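Long-range contacts in extracellular solute-binding protein, family 1 (Bifidobacterium longum subsp. infantis, PDB 6FTH), which probably captures human milk oligosaccharides outside the cell and hands them to an ABC transporter for uptake: residues 27-31 and 349-353; 43-48 and 402-406; 139-145 and 335-341; 358-362 and 409-413. All blocks are in the same frame, centred on the assembly; numbering follows the deposited sequence.

Contact 1: residues 27-31 and 349-353; sequences KPIVS and NKDAA
The flat carboxamide of N349 has P28 over one face, with P28 CB 3.6 Å from N349 CG and almost straight above it. At its edge, the backbone oxygen of I29 lies only 1° out of the amide plane, where it takes a hydrogen bond from N349 ND2 (2.9 Å, N-H...O 159°). Here the first strand of an alpha/beta lobe, 29-36, meets the start of helix 350-360, which follows strand 339-343 of the same mixed sheet and packs back across it. The strand order 59-66, 29-36, 86-88, 339-343 is consistent with the N-terminal lobe of a type 2 periplasmic binding protein.

N349 occupies the N-cap position, yet its side chain caps nothing. Its CG stands anti to the carbonyl carbon (chi1 -59°), which carries the amide to the strand, while N349 O remains with the helix and accepts from A353 N.

Behind the amide the contact turns apolar. A352 CB touches both P28, just before the strand, and V30 within it, 3.9 Å from P28 CG and 3.8 Å from V30 CG2, and V30 CG1 lies more loosely against A353 CB. Outside the pair, V30 and A353 both touch V86 of the neighbouring strand, which places them on the helix-covered side of the sheet.

Two waters complete the polar part. Water 1 accepts from both I29 N and N349 ND2, linking two donors that cannot bond each other. Water 2 donates to I29 O (2.9 Å) and accepts from N349 N, so I29 O receives hydrogen bonds from both water 2 and N349 ND2.

Contact 2: residues 43-48 and 402-406; sequences IANMQW and FPGLA
M46 carries its CG anti to the carbonyl carbon and is extended beyond it (chi2 172°), a shape that lays the thioether along the backbone of P403 and G404. W48 takes another rotamer: its CG is held between backbone N and carbonyl carbon (chi1 66°), and the indole turns its pyrrole edge to the same peptide. There W48 NE1 donates to P403 O at 3.1 Å. The oxygen is in the ring plane, but the bond is bent, 136° at the hydrogen, and the donor is tilted from the carbonyl plane.

M46 SD approaches G404 CA to 3.7 Å, while M46 CE ends close to two carbonyl oxygens, 3.6 Å from F402 O and 3.5 Å from G404 O. These are van der Waals contacts of a buried methyl.

The segments belong to the alpha/beta lobe of a solute-binding protein: 43-48 covers a 3-10 turn after strand 29-36 and the first residues of helix 47-56, with M46 at the N-cap, and 402-406 is part of the long loop after helix 390-398. The N-terminal end of helix 47-56 is also met by S373, whose OG bonds to W48 N.

L405 spans two partners. Its CG is 4.0 Å from W48 CZ2, the two side chains crossing at about a right angle. Its CD2 branch goes instead to I43 CD1, at 4.1 Å, and I43 in turn touches V34 and K36 of strand 29-36.

Contact 3: residues 139-145 and 335-341; sequences ALPSSRG and EFEADRF
The chains run antiparallel, S142 and E337 forming a hydrogen-bonded pair (S142 N to E337 O 2.9 Å, E337 N to S142 O 3.2 Å) and S143 and F336 a non-hydrogen-bonded one, while further along R340 and F341 both face L140 in a classic beta bulge. L140 N donates to F341 O on a lone pair, and L140 O accepts from R340 N nearly along the C=O axis (176°).

The side chains of L140 and F341 lie side by side and point the same way, CB to CB 3.8 Å. On the face shared by S143 and F336, S143 CB meets the phenyl edge in its plane, 3.6 Å from F336 CE1. S143 OG, anti to the backbone N (chi1 160°), is brought to E335, donating to the anti lone pair of E335 OE2 at 2.6 Å; the same oxygen forms a salt bridge with K123, so this buried carboxylate is probably ionised. S142 OG rests against R340 CG at 3.4 Å and is hydrogen-bonded to water 3 (2.7 Å), which donates to E335 O, while R340 NH1 donates to the backbone oxygens of D407 and F409.

Segment 139-145 leads on to strand 154-158 in the sheet of the other lobe, and 335-341 runs into strand 339-343 of the sheet that holds 29-36, a topology consistent with the paired hinge strands between the lobes of type 2 solute-binding proteins.

Contact 4: residues 358-362 and 409-413; sequences NLLYS and FSGWI
Y361 lays one face of its ring over the backbone of S410 and G411. G411 CA stands 3.6 Å from the ring centroid and 17° off its normal, a CH-pi contact, and S410 O approaches Y361 CE1 on the same face at 3.5 Å. The phenol continues past this peptide to its own hydrogen bond with P141 O.

At its edge the tyrosine ring meets W412, with Y361 CD2 3.7 Å from W412 CD1, the two side chains crossing obliquely. The indole also comes back to the tyrosine backbone: W412 NE1 donates to Y361 O at 2.9 Å, but the angle of 120° marks the bond as weak. Water 4 donates both to Y361 O and to W412 O (2.8 Å), joining the two main chains. L360 adds CB, 3.4 Å from S410 O.

The site lies just past the C-terminal end of helix 350-360, within the alpha/beta lobe, where F119 stacks on W412 from helix 114-122. With the indole bond so bent, the join probably relies more on the water bridge, the ring packing over G411 and S366 OG, which bonds both L360 O and W412 N.

Overall arrangement
All four contacts lie on one side of the chain's centre. Contacts 3 and 4 are the most closely coupled, their centres about 9 Å apart, joined by a probable hydrogen bond from S410 OG to R340 O, 2.7 Å. Helix 350-360 connects contact 1 at its start to contact 4 past its end, about 17 Å between centres. Contact 1 also touches contact 3, A353 O lying 3.7 Å from F341 CZ. Contact 2 adjoins contact 4 through the 402-413 loop, centres about 14 Å apart. Contact 3, about 12 Å from the chain's centre, is the most central of the four, as expected for probable hinge strands between the lobes that would enclose a sugar.

Contact 1: residues 27-31 and 349-353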
loop_
_atom_site.group_PDB
_atom_site.type_symbol
_atom_site.label_atom_id
_atom_site.label_comp_id
_atom_site.label_asym_id
_atom_site.label_seq_id
_atom_site.Cartn_x
_atom_site.Cartn_y
_atom_site.Cartn_z
ATOM N N LYS A 27 -8.179 35.657 17.526
ATOM C CA LYS A 27 -8.392 34.244 17.235
ATOM C C LYS A 27 -7.104 33.452 17.460
ATOM O O LYS A 27 -6.013 33.941 17.153
ATOM C CB LYS A 27 -8.854 34.058 15.795
ATOM C CG LYS A 27 -10.275 34.520 15.552
ATOM C CD LYS A 27 -10.822 33.953 14.262
ATOM C CE LYS A 27 -12.250 34.410 14.029
ATOM N NZ LYS A 27 -12.927 33.546 13.018
ATOM N N PRO A 28 -7.195 32.238 18.003
ATOM C CA PRO A 28 -5.980 31.450 18.216
ATOM C C PRO A 28 -5.353 31.066 16.892
ATOM O O PRO A 28 -6.048 30.734 15.927
ATOM C CB PRO A 28 -6.479 30.216 18.982
ATOM C CG PRO A 28 -7.939 30.130 18.671
ATOM C CD PRO A 28 -8.398 31.542 18.493
ATOM N N ILE A 29 -4.021 31.109 16.857
ATOM C CA ILE A 29 -3.260 30.737 15.672
ATOM C C ILE A 29 -2.788 29.298 15.822
ATOM O O ILE A 29 -2.351 28.873 16.898
ATOM C CB ILE A 29 -2.076 31.691 15.423
ATOM C CG1 ILE A 29 -2.575 33.122 15.229
ATOM C CG2 ILE A 29 -1.316 31.259 14.173
ATOM C CD1 ILE A 29 -1.444 34.140 15.146
ATOM N N VAL A 30 -2.922 28.538 14.744
ATOM C CA VAL A 30 -2.492 27.146 14.679
ATOM C C VAL A 30 -1.684 27.019 13.403
ATOM O O VAL A 30 -2.210 27.252 12.316
ATOM C CB VAL A 30 -3.690 26.178 14.641
ATOM C CG1 VAL A 30 -3.205 24.726 14.541
ATOM C CG2 VAL A 30 -4.587 26.368 15.857
ATOM N N SER A 31 -0.409 26.667 13.531
ATOM C CA SER A 31 0.391 26.357 12.354
ATOM C C SER A 31 0.149 24.907 11.955
ATOM O O SER A 31 0.071 24.024 12.813
ATOM C CB SER A 31 1.881 26.583 12.614
ATOM O OG SER A 31 2.329 25.909 13.782
ATOM N N ASN A 349 -2.040 26.562 21.261
ATOM C CA ASN A 349 -3.500 26.533 21.332
ATOM C C ASN A 349 -3.992 25.110 21.039
ATOM O O ASN A 349 -4.538 24.830 19.958
ATOM C CB ASN A 349 -4.061 27.549 20.349
ATOM C CG ASN A 349 -3.568 28.962 20.632
ATOM O OD1 ASN A 349 -3.730 29.472 21.742
ATOM N ND2 ASN A 349 -2.946 29.587 19.639
ATOM N N LYS A 350 -3.825 24.215 22.016
ATOM C CA LYS A 350 -4.146 22.806 21.782
ATOM C C LYS A 350 -5.645 22.575 21.645
ATOM O O LYS A 350 -6.062 21.663 20.921
ATOM C CB LYS A 350 -3.566 21.930 22.886
ATOM C CG LYS A 350 -2.052 21.805 22.823
ATOM C CD LYS A 350 -1.519 20.881 23.882
ATOM C CE LYS A 350 -0.012 20.918 23.913
ATOM N NZ LYS A 350 0.505 20.171 25.082
ATOM N N ASP A 351 -6.473 23.381 22.311
ATOM C CA ASP A 351 -7.919 23.233 22.151
ATOM C C ASP A 351 -8.344 23.546 20.728
ATOM O O ASP A 351 -9.159 22.827 20.139
ATOM C CB ASP A 351 -8.654 24.152 23.126
ATOM C CG ASP A 351 -8.505 23.706 24.567
ATOM O OD1 ASP A 351 -8.508 22.482 24.813
ATOM O OD2 ASP A 351 -8.376 24.576 25.455
ATOM N N ALA A 352 -7.803 24.620 20.156
ATOM C CA ALA A 352 -8.096 24.940 18.768
ATOM C C ALA A 352 -7.597 23.837 17.839
ATOM O O ALA A 352 -8.270 23.483 16.866
ATOM C CB ALA A 352 -7.455 26.271 18.392
ATOM N N ALA A 353 -6.418 23.283 18.130
ATOM C CA ALA A 353 -5.868 22.227 17.281
ATOM C C ALA A 353 -6.703 20.949 17.357
ATOM O O ALA A 353 -6.893 20.264 16.340
ATOM C CB ALA A 353 -4.419 21.948 17.674
HETATM O O HOH W 1 -2.380 32.554 18.955
HETATM O O HOH W 2 -1.368 26.668 18.438
#

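Contact 2: residues 43-48 and 402-406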
loop_
_atom_site.group_PDB
_atom_site.type_symbol
_atom_site.label_atom_id
_atom_site.label_comp_id
_atom_site.label_asym_id
_atom_site.label_seq_id
_atom_site.Cartn_x
_atom_site.Cartn_y
_atom_site.Cartn_z
ATOM N N ILE A 43 -3.515 24.504 -0.818
ATOM C CA ILE A 43 -4.638 24.377 0.115
ATOM C C ILE A 43 -5.394 25.692 0.263
ATOM O O ILE A 43 -6.626 25.702 0.381
ATOM C CB ILE A 43 -4.157 23.854 1.482
ATOM C CG1 ILE A 43 -3.586 22.455 1.338
ATOM C CG2 ILE A 43 -5.326 23.820 2.490
ATOM C CD1 ILE A 43 -3.064 21.873 2.666
ATOM N N ALA A 44 -4.670 26.813 0.322
ATOM C CA ALA A 44 -5.322 28.115 0.441
ATOM C C ALA A 44 -6.311 28.355 -0.690
ATOM O O ALA A 44 -7.262 29.126 -0.517
ATOM C CB ALA A 44 -4.281 29.236 0.485
ATOM N N ASN A 45 -6.110 27.711 -1.844
ATOM C CA ASN A 45 -7.029 27.846 -2.972
ATOM C C ASN A 45 -8.262 26.962 -2.859
ATOM O O ASN A 45 -9.110 27.009 -3.756
ATOM C CB ASN A 45 -6.324 27.530 -4.297
ATOM C CG ASN A 45 -5.356 28.622 -4.709
ATOM O OD1 ASN A 45 -5.446 29.751 -4.224
ATOM N ND2 ASN A 45 -4.417 28.284 -5.589
ATOM N N MET A 46 -8.394 26.151 -1.809
ATOM C CA MET A 46 -9.508 25.218 -1.697
ATOM C C MET A 46 -10.599 25.790 -0.801
ATOM O O MET A 46 -10.334 26.164 0.343
ATOM C CB MET A 46 -9.009 23.896 -1.115
ATOM C CG MET A 46 -7.962 23.220 -1.993
ATOM S SD MET A 46 -7.240 21.790 -1.152
ATOM C CE MET A 46 -5.869 21.387 -2.236
ATOM N N GLN A 47 -11.831 25.838 -1.327
ATOM C CA GLN A 47 -12.946 26.393 -0.568
ATOM C C GLN A 47 -13.144 25.676 0.763
ATOM O O GLN A 47 -13.349 26.322 1.797
ATOM C CB GLN A 47 -14.226 26.353 -1.400
ATOM C CG GLN A 47 -15.433 26.945 -0.689
ATOM C CD GLN A 47 -15.267 28.432 -0.456
ATOM O OE1 GLN A 47 -15.005 29.180 -1.393
ATOM N NE2 GLN A 47 -15.384 28.862 0.792
ATOM N N TRP A 48 -13.102 24.339 0.759
ATOM C CA TRP A 48 -13.335 23.618 2.008
ATOM C C TRP A 48 -12.336 24.026 3.072
ATOM O O TRP A 48 -12.667 24.022 4.263
ATOM C CB TRP A 48 -13.319 22.098 1.783
ATOM C CG TRP A 48 -11.988 21.528 1.364
ATOM C CD1 TRP A 48 -11.614 21.210 0.100
ATOM C CD2 TRP A 48 -10.868 21.222 2.203
ATOM N NE1 TRP A 48 -10.330 20.733 0.088
ATOM C CE2 TRP A 48 -9.852 20.722 1.368
ATOM C CE3 TRP A 48 -10.629 21.310 3.582
ATOM C CZ2 TRP A 48 -8.601 20.328 1.864
ATOM C CZ3 TRP A 48 -9.391 20.914 4.074
ATOM C CH2 TRP A 48 -8.392 20.445 3.210
ATOM N N PHE A 402 -5.845 19.573 -8.295
ATOM C CA PHE A 402 -6.885 18.856 -7.569
ATOM C C PHE A 402 -7.277 19.663 -6.333
ATOM O O PHE A 402 -6.398 20.040 -5.549
ATOM C CB PHE A 402 -6.456 17.453 -7.158
ATOM C CG PHE A 402 -7.606 16.621 -6.670
ATOM C CD1 PHE A 402 -8.541 16.128 -7.571
ATOM C CD2 PHE A 402 -7.781 16.364 -5.325
ATOM C CE1 PHE A 402 -9.627 15.378 -7.136
ATOM C CE2 PHE A 402 -8.880 15.618 -4.883
ATOM C CZ PHE A 402 -9.799 15.127 -5.799
ATOM N N PRO A 403 -8.594 19.941 -6.114
ATOM C CA PRO A 403 -9.007 20.825 -5.016
ATOM C C PRO A 403 -9.264 20.088 -3.709
ATOM O O PRO A 403 -10.184 20.423 -2.950
ATOM C CB PRO A 403 -10.299 21.440 -5.554
ATOM C CG PRO A 403 -10.917 20.275 -6.308
ATOM C CD PRO A 403 -9.731 19.597 -6.988
ATOM N N GLY A 404 -8.396 19.139 -3.420
ATOM C CA GLY A 404 -8.415 18.453 -2.148
ATOM C C GLY A 404 -7.103 17.747 -1.917
ATOM O O GLY A 404 -6.140 17.917 -2.663
ATOM N N LEU A 405 -7.069 16.960 -0.852
ATOM C CA LEU A 405 -5.883 16.197 -0.512
ATOM C C LEU A 405 -5.925 14.772 -1.046
ATOM O O LEU A 405 -4.889 14.097 -1.054
ATOM C CB LEU A 405 -5.728 16.167 1.011
ATOM C CG LEU A 405 -5.729 17.544 1.704
ATOM C CD1 LEU A 405 -5.516 17.437 3.185
ATOM C CD2 LEU A 405 -4.659 18.454 1.106
ATOM N N ALA A 406 -7.085 14.310 -1.493
ATOM C CA ALA A 406 -7.281 12.975 -2.110
ATOM C C ALA A 406 -6.875 11.889 -1.108
ATOM O O ALA A 406 -7.168 12.028 0.094
ATOM C CB ALA A 406 -6.622 12.909 -3.463
#

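Contact 3: residues 139-145 and 335-341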
loop_
_atom_site.group_PDB
_atom_site.type_symbol
_atom_site.label_atom_id
_atom_site.label_comp_id
_atom_site.label_asym_id
_atom_site.label_seq_id
_atom_site.Cartn_x
_atom_site.Cartn_y
_atom_site.Cartn_z
ATOM N N ALA A 139 -0.305 9.741 16.661
ATOM C CA ALA A 139 -0.714 10.019 15.296
ATOM C C ALA A 139 -2.130 9.507 15.125
ATOM O O ALA A 139 -2.509 8.501 15.735
ATOM C CB ALA A 139 0.184 9.302 14.289
ATOM N N LEU A 140 -2.917 10.226 14.336
ATOM C CA LEU A 140 -4.208 9.688 13.942
ATOM C C LEU A 140 -4.105 9.022 12.580
ATOM O O LEU A 140 -3.370 9.498 11.707
ATOM C CB LEU A 140 -5.276 10.783 13.829
ATOM C CG LEU A 140 -5.534 11.634 15.075
ATOM C CD1 LEU A 140 -6.662 12.625 14.843
ATOM C CD2 LEU A 140 -5.881 10.741 16.268
ATOM N N PRO A 141 -4.824 7.931 12.370
ATOM C CA PRO A 141 -4.894 7.332 11.039
ATOM C C PRO A 141 -5.970 7.997 10.188
ATOM O O PRO A 141 -6.747 8.826 10.660
ATOM C CB PRO A 141 -5.299 5.889 11.361
ATOM C CG PRO A 141 -6.194 6.042 12.553
ATOM C CD PRO A 141 -5.658 7.198 13.345
ATOM N N SER A 142 -6.013 7.596 8.917
ATOM C CA SER A 142 -7.125 7.928 8.029
ATOM C C SER A 142 -7.735 6.648 7.472
ATOM O O SER A 142 -7.104 5.584 7.492
ATOM C CB SER A 142 -6.642 8.767 6.836
ATOM O OG SER A 142 -5.613 8.069 6.122
ATOM N N SER A 143 -8.966 6.769 6.952
ATOM C CA SER A 143 -9.616 5.701 6.193
ATOM C C SER A 143 -10.282 6.285 4.963
ATOM O O SER A 143 -11.151 7.152 5.088
ATOM C CB SER A 143 -10.680 4.987 7.031
ATOM O OG SER A 143 -11.602 4.298 6.196
ATOM N N ARG A 144 -9.914 5.794 3.782
ATOM C CA ARG A 144 -10.607 6.164 2.554
ATOM C C ARG A 144 -11.799 5.271 2.255
ATOM O O ARG A 144 -12.394 5.376 1.174
ATOM C CB ARG A 144 -9.657 6.255 1.345
ATOM C CG ARG A 144 -8.760 5.065 1.099
ATOM C CD ARG A 144 -8.019 5.208 -0.245
ATOM N NE ARG A 144 -6.912 4.272 -0.329
ATOM C CZ ARG A 144 -6.042 4.231 -1.327
ATOM N NH1 ARG A 144 -6.187 5.038 -2.368
ATOM N NH2 ARG A 144 -5.026 3.375 -1.287
ATOM N N GLY A 145 -12.167 4.397 3.187
ATOM C CA GLY A 145 -13.478 3.781 3.140
ATOM C C GLY A 145 -13.480 2.369 2.600
ATOM O O GLY A 145 -12.486 1.839 2.105
ATOM N N GLU A 335 -7.040 0.510 2.903
ATOM C CA GLU A 335 -7.994 1.469 3.448
ATOM C C GLU A 335 -7.346 2.524 4.353
ATOM O O GLU A 335 -7.695 3.712 4.251
ATOM C CB GLU A 335 -9.094 0.723 4.218
ATOM C CG GLU A 335 -10.206 1.648 4.716
ATOM C CD GLU A 335 -11.299 0.973 5.463
ATOM O OE1 GLU A 335 -11.394 -0.275 5.449
ATOM O OE2 GLU A 335 -12.078 1.718 6.083
ATOM N N PHE A 336 -6.413 2.126 5.229
ATOM C CA PHE A 336 -5.890 2.967 6.300
ATOM C C PHE A 336 -4.467 3.441 6.033
ATOM O O PHE A 336 -3.646 2.738 5.444
ATOM C CB PHE A 336 -5.832 2.206 7.630
ATOM C CG PHE A 336 -7.150 1.653 8.095
ATOM C CD1 PHE A 336 -8.308 2.397 8.038
ATOM C CD2 PHE A 336 -7.227 0.376 8.600
ATOM C CE1 PHE A 336 -9.527 1.868 8.480
ATOM C CE2 PHE A 336 -8.441 -0.148 9.031
ATOM C CZ PHE A 336 -9.586 0.593 8.949
ATOM N N GLU A 337 -4.170 4.639 6.542
ATOM C CA GLU A 337 -2.823 5.184 6.602
ATOM C C GLU A 337 -2.597 5.694 8.017
ATOM O O GLU A 337 -3.530 6.142 8.684
ATOM C CB GLU A 337 -2.632 6.321 5.573
ATOM C CG GLU A 337 -2.784 5.873 4.117
ATOM C CD GLU A 337 -1.635 4.972 3.645
ATOM O OE1 GLU A 337 -0.517 5.040 4.207
ATOM O OE2 GLU A 337 -1.865 4.191 2.702
ATOM N N ALA A 338 -1.348 5.619 8.481
ATOM C CA ALA A 338 -1.051 5.780 9.901
ATOM C C ALA A 338 -0.410 7.108 10.285
ATOM O O ALA A 338 -0.066 7.283 11.456
ATOM C CB ALA A 338 -0.122 4.658 10.348
ATOM N N ASP A 339 -0.259 8.048 9.353
ATOM C CA ASP A 339 0.560 9.236 9.562
ATOM C C ASP A 339 -0.222 10.531 9.361
ATOM O O ASP A 339 0.309 11.504 8.834
ATOM C CB ASP A 339 1.754 9.223 8.609
ATOM C CG ASP A 339 1.356 9.388 7.156
ATOM O OD1 ASP A 339 0.282 8.901 6.739
ATOM O OD2 ASP A 339 2.121 10.005 6.397
ATOM N N ARG A 340 -1.468 10.599 9.794
ATOM C CA ARG A 340 -2.353 11.625 9.252
ATOM C C ARG A 340 -2.699 12.788 10.184
ATOM O O ARG A 340 -3.349 13.741 9.741
ATOM C CB ARG A 340 -3.579 10.955 8.630
ATOM C CG ARG A 340 -3.181 10.011 7.498
ATOM C CD ARG A 340 -2.626 10.801 6.315
ATOM N NE ARG A 340 -1.940 10.008 5.300
ATOM C CZ ARG A 340 -2.517 9.532 4.204
ATOM N NH1 ARG A 340 -3.829 9.681 3.979
ATOM N NH2 ARG A 340 -1.773 8.862 3.319
ATOM N N PHE A 341 -2.273 12.772 11.438
ATOM C CA PHE A 341 -2.426 13.948 12.292
ATOM C C PHE A 341 -1.570 13.803 13.533
ATOM O O PHE A 341 -1.739 12.840 14.292
ATOM C CB PHE A 341 -3.892 14.111 12.730
ATOM C CG PHE A 341 -4.170 15.380 13.509
ATOM C CD1 PHE A 341 -3.845 15.480 14.859
ATOM C CD2 PHE A 341 -4.771 16.468 12.892
ATOM C CE1 PHE A 341 -4.102 16.646 15.574
ATOM C CE2 PHE A 341 -5.022 17.644 13.602
ATOM C CZ PHE A 341 -4.668 17.731 14.939
HETATM O O HOH W 3 -6.613 6.421 4.264
#

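Contact 4: residues 358-362 and 409-413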
loop_
_atom_site.group_PDB
_atom_site.type_symbol
_atom_site.label_atom_id
_atom_site.label_comp_id
_atom_site.label_asym_id
_atom_site.label_seq_id
_atom_site.Cartn_x
_atom_site.Cartn_y
_atom_site.Cartn_z
ATOM N N ASN A 358 -11.059 17.395 15.155
ATOM C CA ASN A 358 -12.423 16.907 15.194
ATOM C C ASN A 358 -13.152 17.262 13.909
ATOM O O ASN A 358 -13.908 16.449 13.372
ATOM C CB ASN A 358 -13.151 17.481 16.410
ATOM C CG ASN A 358 -14.482 16.833 16.609
ATOM O OD1 ASN A 358 -14.576 15.608 16.657
ATOM N ND2 ASN A 358 -15.547 17.640 16.637
ATOM N N LEU A 359 -12.928 18.476 13.398
ATOM C CA LEU A 359 -13.614 18.914 12.189
ATOM C C LEU A 359 -13.090 18.195 10.945
ATOM O O LEU A 359 -13.878 17.808 10.069
ATOM C CB LEU A 359 -13.503 20.428 12.038
ATOM C CG LEU A 359 -14.250 21.234 13.106
ATOM C CD1 LEU A 359 -13.954 22.709 12.943
ATOM C CD2 LEU A 359 -15.761 20.979 13.010
ATOM N N LEU A 360 -11.761 17.994 10.853
ATOM C CA LEU A 360 -11.198 17.225 9.746
ATOM C C LEU A 360 -11.860 15.867 9.619
ATOM O O LEU A 360 -12.107 15.400 8.500
ATOM C CB LEU A 360 -9.682 17.043 9.906
ATOM C CG LEU A 360 -8.840 18.288 9.602
ATOM C CD1 LEU A 360 -7.427 18.084 10.124
ATOM C CD2 LEU A 360 -8.803 18.628 8.126
ATOM N N TYR A 361 -12.156 15.234 10.760
ATOM C CA TYR A 361 -12.726 13.892 10.821
ATOM C C TYR A 361 -14.250 13.885 10.803
ATOM O O TYR A 361 -14.866 12.811 10.881
ATOM C CB TYR A 361 -12.133 13.135 12.026
ATOM C CG TYR A 361 -10.711 12.678 11.712
ATOM C CD1 TYR A 361 -9.647 13.574 11.708
ATOM C CD2 TYR A 361 -10.449 11.370 11.338
ATOM C CE1 TYR A 361 -8.364 13.179 11.359
ATOM C CE2 TYR A 361 -9.157 10.962 10.995
ATOM C CZ TYR A 361 -8.130 11.866 11.010
ATOM O OH TYR A 361 -6.851 11.490 10.656
ATOM N N SER A 362 -14.877 15.052 10.660
ATOM C CA SER A 362 -16.306 15.063 10.412
ATOM C C SER A 362 -16.567 14.659 8.970
ATOM O O SER A 362 -15.708 14.797 8.100
ATOM C CB SER A 362 -16.883 16.468 10.647
ATOM O OG SER A 362 -16.515 17.367 9.620
ATOM N N PHE A 409 -5.378 12.403 2.503
ATOM C CA PHE A 409 -6.147 13.209 3.441
ATOM C C PHE A 409 -6.074 12.715 4.885
ATOM O O PHE A 409 -5.612 11.607 5.203
ATOM C CB PHE A 409 -7.616 13.325 3.007
ATOM C CG PHE A 409 -8.506 12.118 3.356
ATOM C CD1 PHE A 409 -8.065 10.807 3.208
ATOM C CD2 PHE A 409 -9.798 12.328 3.770
ATOM C CE1 PHE A 409 -8.916 9.734 3.510
ATOM C CE2 PHE A 409 -10.640 11.269 4.075
ATOM C CZ PHE A 409 -10.206 9.988 3.933
ATOM N N SER A 410 -6.568 13.581 5.766
ATOM C CA SER A 410 -6.585 13.385 7.215
ATOM C C SER A 410 -8.057 13.345 7.629
ATOM O O SER A 410 -8.630 14.362 8.036
ATOM C CB SER A 410 -5.867 14.509 7.919
ATOM O OG SER A 410 -4.545 14.590 7.441
ATOM N N GLY A 411 -8.653 12.164 7.566
ATOM C CA GLY A 411 -10.072 12.028 7.837
ATOM C C GLY A 411 -10.492 10.589 7.652
ATOM O O GLY A 411 -9.651 9.696 7.551
ATOM N N TRP A 412 -11.813 10.368 7.609
ATOM C CA TRP A 412 -12.321 9.021 7.426
ATOM C C TRP A 412 -13.637 9.049 6.673
ATOM O O TRP A 412 -14.444 9.969 6.862
ATOM C CB TRP A 412 -12.470 8.244 8.744
ATOM C CG TRP A 412 -13.578 8.688 9.668
ATOM C CD1 TRP A 412 -13.707 9.900 10.286
ATOM C CD2 TRP A 412 -14.683 7.886 10.117
ATOM N NE1 TRP A 412 -14.847 9.910 11.066
ATOM C CE2 TRP A 412 -15.451 8.683 10.980
ATOM C CE3 TRP A 412 -15.089 6.569 9.867
ATOM C CZ2 TRP A 412 -16.588 8.204 11.612
ATOM C CZ3 TRP A 412 -16.231 6.100 10.479
ATOM C CH2 TRP A 412 -16.965 6.919 11.345
ATOM N N ILE A 413 -13.829 8.046 5.824
ATOM C CA ILE A 413 -15.079 7.852 5.083
ATOM C C ILE A 413 -15.859 6.760 5.794
ATOM O O ILE A 413 -15.478 5.571 5.704
ATOM C CB ILE A 413 -14.835 7.495 3.607
ATOM C CG1 ILE A 413 -13.917 8.505 2.898
ATOM C CG2 ILE A 413 -16.174 7.381 2.876
ATOM C CD1 ILE A 413 -14.405 9.931 2.861
HETATM O O HOH W 4 -16.143 11.417 8.535
#